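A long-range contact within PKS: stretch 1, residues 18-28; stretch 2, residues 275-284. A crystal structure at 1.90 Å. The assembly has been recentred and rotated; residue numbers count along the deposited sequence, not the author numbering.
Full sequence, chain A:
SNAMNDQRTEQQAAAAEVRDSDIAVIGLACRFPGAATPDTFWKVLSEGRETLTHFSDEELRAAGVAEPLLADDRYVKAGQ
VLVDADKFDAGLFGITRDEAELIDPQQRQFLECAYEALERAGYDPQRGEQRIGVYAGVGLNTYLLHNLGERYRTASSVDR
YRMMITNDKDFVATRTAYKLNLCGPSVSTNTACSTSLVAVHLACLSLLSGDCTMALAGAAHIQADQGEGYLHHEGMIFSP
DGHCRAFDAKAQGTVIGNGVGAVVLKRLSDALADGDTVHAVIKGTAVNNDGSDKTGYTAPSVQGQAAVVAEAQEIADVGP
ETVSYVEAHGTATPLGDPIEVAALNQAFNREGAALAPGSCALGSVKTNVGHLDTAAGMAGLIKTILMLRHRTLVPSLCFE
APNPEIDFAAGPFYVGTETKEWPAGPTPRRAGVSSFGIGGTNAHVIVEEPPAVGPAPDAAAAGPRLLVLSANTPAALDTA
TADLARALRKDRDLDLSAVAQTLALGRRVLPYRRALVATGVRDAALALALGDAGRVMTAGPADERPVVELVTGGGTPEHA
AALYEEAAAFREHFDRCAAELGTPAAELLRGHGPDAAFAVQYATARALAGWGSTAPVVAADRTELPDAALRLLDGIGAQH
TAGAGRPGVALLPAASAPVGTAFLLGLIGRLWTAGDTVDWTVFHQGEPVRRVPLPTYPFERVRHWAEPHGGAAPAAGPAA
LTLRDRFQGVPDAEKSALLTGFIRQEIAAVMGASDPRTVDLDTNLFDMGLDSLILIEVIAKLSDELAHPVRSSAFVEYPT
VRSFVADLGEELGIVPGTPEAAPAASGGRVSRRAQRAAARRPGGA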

# COMPACT_ATOMS: atom_id res chain seq x y z
N VAL A 18 27.87 -5.18 -4.64
CA VAL A 18 26.44 -5.48 -4.69
C VAL A 18 25.89 -5.66 -3.27
O VAL A 18 26.05 -6.72 -2.65
CB VAL A 18 26.14 -6.76 -5.53
CG1 VAL A 18 24.65 -7.12 -5.49
CG2 VAL A 18 26.60 -6.57 -6.96
N ARG A 19 25.25 -4.61 -2.77
CA ARG A 19 24.66 -4.62 -1.43
C ARG A 19 23.42 -5.50 -1.41
O ARG A 19 22.71 -5.60 -2.41
CB ARG A 19 24.29 -3.21 -0.99
CG ARG A 19 25.38 -2.17 -1.18
CD ARG A 19 24.80 -0.78 -1.12
NE ARG A 19 24.03 -0.59 0.11
CZ ARG A 19 23.13 0.37 0.29
NH1 ARG A 19 22.86 1.22 -0.70
NH2 ARG A 19 22.48 0.47 1.44
N ASP A 20 23.17 -6.13 -0.27
CA ASP A 20 22.02 -7.01 -0.11
C ASP A 20 20.71 -6.32 -0.48
O ASP A 20 19.81 -6.93 -1.07
CB ASP A 20 21.94 -7.51 1.34
CG ASP A 20 22.91 -8.63 1.62
OD1 ASP A 20 23.85 -8.84 0.81
OD2 ASP A 20 22.75 -9.31 2.66
N SER A 21 20.60 -5.04 -0.13
CA SER A 21 19.35 -4.30 -0.28
C SER A 21 19.20 -3.60 -1.63
O SER A 21 18.15 -3.02 -1.90
CB SER A 21 19.24 -3.27 0.84
OG SER A 21 20.29 -2.31 0.74
N ASP A 22 20.22 -3.64 -2.49
CA ASP A 22 20.11 -2.98 -3.79
C ASP A 22 19.07 -3.70 -4.64
O ASP A 22 19.05 -4.94 -4.68
CB ASP A 22 21.46 -2.96 -4.52
CG ASP A 22 22.43 -1.93 -3.95
OD1 ASP A 22 22.02 -1.07 -3.13
OD2 ASP A 22 23.62 -1.98 -4.33
N ILE A 23 18.22 -2.93 -5.30
CA ILE A 23 17.16 -3.47 -6.16
C ILE A 23 17.42 -3.15 -7.62
O ILE A 23 17.54 -1.98 -7.99
CB ILE A 23 15.77 -2.91 -5.79
CG1 ILE A 23 15.39 -3.18 -4.33
CG2 ILE A 23 14.70 -3.46 -6.72
CD1 ILE A 23 15.30 -4.61 -3.95
N ALA A 24 17.48 -4.17 -8.47
CA ALA A 24 17.60 -3.95 -9.91
C ALA A 24 16.27 -3.59 -10.56
O ALA A 24 15.23 -4.16 -10.22
CB ALA A 24 18.18 -5.17 -10.58
N VAL A 25 16.31 -2.64 -11.48
CA VAL A 25 15.21 -2.44 -12.42
C VAL A 25 15.50 -3.31 -13.63
O VAL A 25 16.44 -3.02 -14.37
CB VAL A 25 15.08 -0.98 -12.84
CG1 VAL A 25 13.93 -0.80 -13.81
CG2 VAL A 25 14.90 -0.09 -11.61
N ILE A 26 14.72 -4.37 -13.83
CA ILE A 26 15.04 -5.33 -14.89
C ILE A 26 14.13 -5.20 -16.09
O ILE A 26 14.33 -5.88 -17.08
CB ILE A 26 14.99 -6.77 -14.39
CG1 ILE A 26 13.59 -7.14 -13.88
CG2 ILE A 26 16.06 -6.99 -13.32
CD1 ILE A 26 13.46 -8.63 -13.61
N GLY A 27 13.13 -4.33 -16.00
CA GLY A 27 12.26 -4.07 -17.13
C GLY A 27 11.45 -2.83 -16.83
O GLY A 27 11.39 -2.39 -15.69
N LEU A 28 10.83 -2.25 -17.86
CA LEU A 28 10.00 -1.07 -17.67
C LEU A 28 9.22 -0.80 -18.93
O LEU A 28 9.53 -1.33 -19.99
CB LEU A 28 10.84 0.15 -17.28
CG LEU A 28 11.98 0.64 -18.19
CD1 LEU A 28 11.47 1.38 -19.39
CD2 LEU A 28 12.91 1.54 -17.39
N GLY A 275 21.03 -13.51 -14.86
CA GLY A 275 21.44 -13.01 -16.15
C GLY A 275 20.50 -11.97 -16.75
O GLY A 275 20.54 -11.75 -17.97
N ASP A 276 19.67 -11.33 -15.92
CA ASP A 276 18.74 -10.32 -16.42
C ASP A 276 19.46 -9.05 -16.90
O ASP A 276 20.57 -8.75 -16.50
CB ASP A 276 17.72 -9.93 -15.34
CG ASP A 276 16.94 -11.11 -14.81
OD1 ASP A 276 16.70 -12.07 -15.57
OD2 ASP A 276 16.57 -11.07 -13.63
N THR A 277 18.80 -8.28 -17.77
CA THR A 277 19.27 -6.93 -18.08
C THR A 277 18.96 -6.00 -16.90
O THR A 277 17.81 -5.92 -16.46
CB THR A 277 18.62 -6.40 -19.34
OG1 THR A 277 19.08 -7.17 -20.46
CG2 THR A 277 18.99 -4.94 -19.58
N VAL A 278 19.98 -5.34 -16.37
CA VAL A 278 19.78 -4.33 -15.31
C VAL A 278 19.80 -2.94 -15.95
O VAL A 278 20.79 -2.53 -16.54
CB VAL A 278 20.86 -4.46 -14.22
CG1 VAL A 278 20.64 -3.44 -13.10
CG2 VAL A 278 20.87 -5.87 -13.64
N HIS A 279 18.67 -2.25 -15.88
CA HIS A 279 18.55 -0.92 -16.48
C HIS A 279 19.08 0.16 -15.54
O HIS A 279 19.60 1.19 -15.97
CB HIS A 279 17.09 -0.64 -16.84
CG HIS A 279 16.56 -1.50 -17.95
ND1 HIS A 279 16.25 -2.82 -17.77
CD2 HIS A 279 16.34 -1.22 -19.25
CE1 HIS A 279 15.83 -3.33 -18.93
NE2 HIS A 279 15.86 -2.37 -19.83
N ALA A 280 18.95 -0.09 -14.25
CA ALA A 280 19.44 0.83 -13.22
C ALA A 280 19.31 0.13 -11.88
O ALA A 280 18.66 -0.91 -11.80
CB ALA A 280 18.66 2.13 -13.25
N VAL A 281 19.89 0.71 -10.83
CA VAL A 281 19.83 0.14 -9.48
C VAL A 281 19.19 1.15 -8.51
O VAL A 281 19.62 2.28 -8.42
CB VAL A 281 21.21 -0.27 -8.96
CG1 VAL A 281 21.13 -0.87 -7.57
CG2 VAL A 281 21.88 -1.24 -9.94
N ILE A 282 18.15 0.72 -7.81
CA ILE A 282 17.55 1.50 -6.74
C ILE A 282 18.33 1.18 -5.46
O ILE A 282 18.39 0.02 -5.02
CB ILE A 282 16.07 1.17 -6.59
CG1 ILE A 282 15.33 1.63 -7.85
CG2 ILE A 282 15.48 1.86 -5.36
CD1 ILE A 282 13.91 1.16 -7.93
N LYS A 283 18.97 2.21 -4.92
CA LYS A 283 19.84 2.08 -3.76
C LYS A 283 19.05 2.25 -2.49
O LYS A 283 19.42 1.71 -1.44
CB LYS A 283 20.95 3.14 -3.82
CG LYS A 283 21.76 3.15 -5.11
CD LYS A 283 22.76 2.01 -5.17
CE LYS A 283 23.92 2.20 -4.19
NZ LYS A 283 24.80 1.00 -4.18
N GLY A 284 17.97 3.01 -2.57
CA GLY A 284 17.16 3.28 -1.40
C GLY A 284 15.95 4.14 -1.73
O GLY A 284 15.90 4.81 -2.77
O HOH W 1 17.32 -0.75 -2.25
O HOH W 2 15.69 -8.23 -18.02

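The two stretches, at least 250 residues apart in sequence wherever they touch, meet as neighbouring antiparallel β-strands, joined by a short backbone ladder, packed through aliphatic side chains and closed at one end by a buried salt bridge. The strand axes approach to 4.7 Å with an angle of 149° between their N-to-C directions, and the contact buries 702 Å² summed over both sides.

The ladder is clearest at Ile23 and Ile282, which bond to each other twice: Ile23 N donates to Ile282 O (3.0 Å, 178° at the hydrogen) and Ile282 N to Ile23 O (2.8 Å, 158°). Val25 N then donates to Ala280 O (2.9 Å, 175°). The return bond comes from the residue before Ala280: His279 N reaches Val25 O at 2.8 Å and 168°. Ala280 N is left buried without a partner. Val25 O also lies near the plane of the His279 ring, at its edge, where His279 ND1 adds a weak bond to it (3.4 Å, 143°). Beyond this point Ile26 CA approaches Thr277 O at 3.2 Å in a CA-H...O contact.

Side chains alternate across the sheet. Ile23, Val25, Ala280 and Ile282 share one face, where Ile23 CB lies 4.2 Å from Ile282 CB and Val25 CG2 lies 4.0 Å from Ile282 CD1. The t chi2 of Ile282 (170°) extends CD1 to that contact. Ala24 and Val281 occupy the other face; the small Ala24 brings its CB to 3.9 Å from Val278 CG1. Branched aliphatic residues suit these buried strand positions, since they fill space and ask for no polar partner.

At the end near Lys283, charge replaces apolar packing. The CA-to-CB bonds of Asp22 and Lys283 both point sideways, but the ends of both side chains come nearer to the opposing stretch; Lys283, with chi1 to chi3 all m, places NZ 3.2 Å from Asp22 OD2 in a hydrogen-bonded salt bridge. Asp22 closes a type I turn from Arg19, with Asp22 N bonded to Arg19 O at 3.2 Å. Asp22 OD1 also lies 3.4 Å from Arg19 NH1, well out of the guanidinium plane, so this pair is held by charge alone. The carboxylate of Asp22 thus lies close to both cations, easing but not cancelling the repulsion between Arg19 NH1 and Lys283 NZ, 4.0 Å apart.

Two waters complete the seam. Water 1 donates to Ser21 O (2.4 Å) and Ile282 O (3.1 Å); water 2 donates to Ile26 O (2.9 Å) and weakly accepts from Thr277 N (3.1 Å).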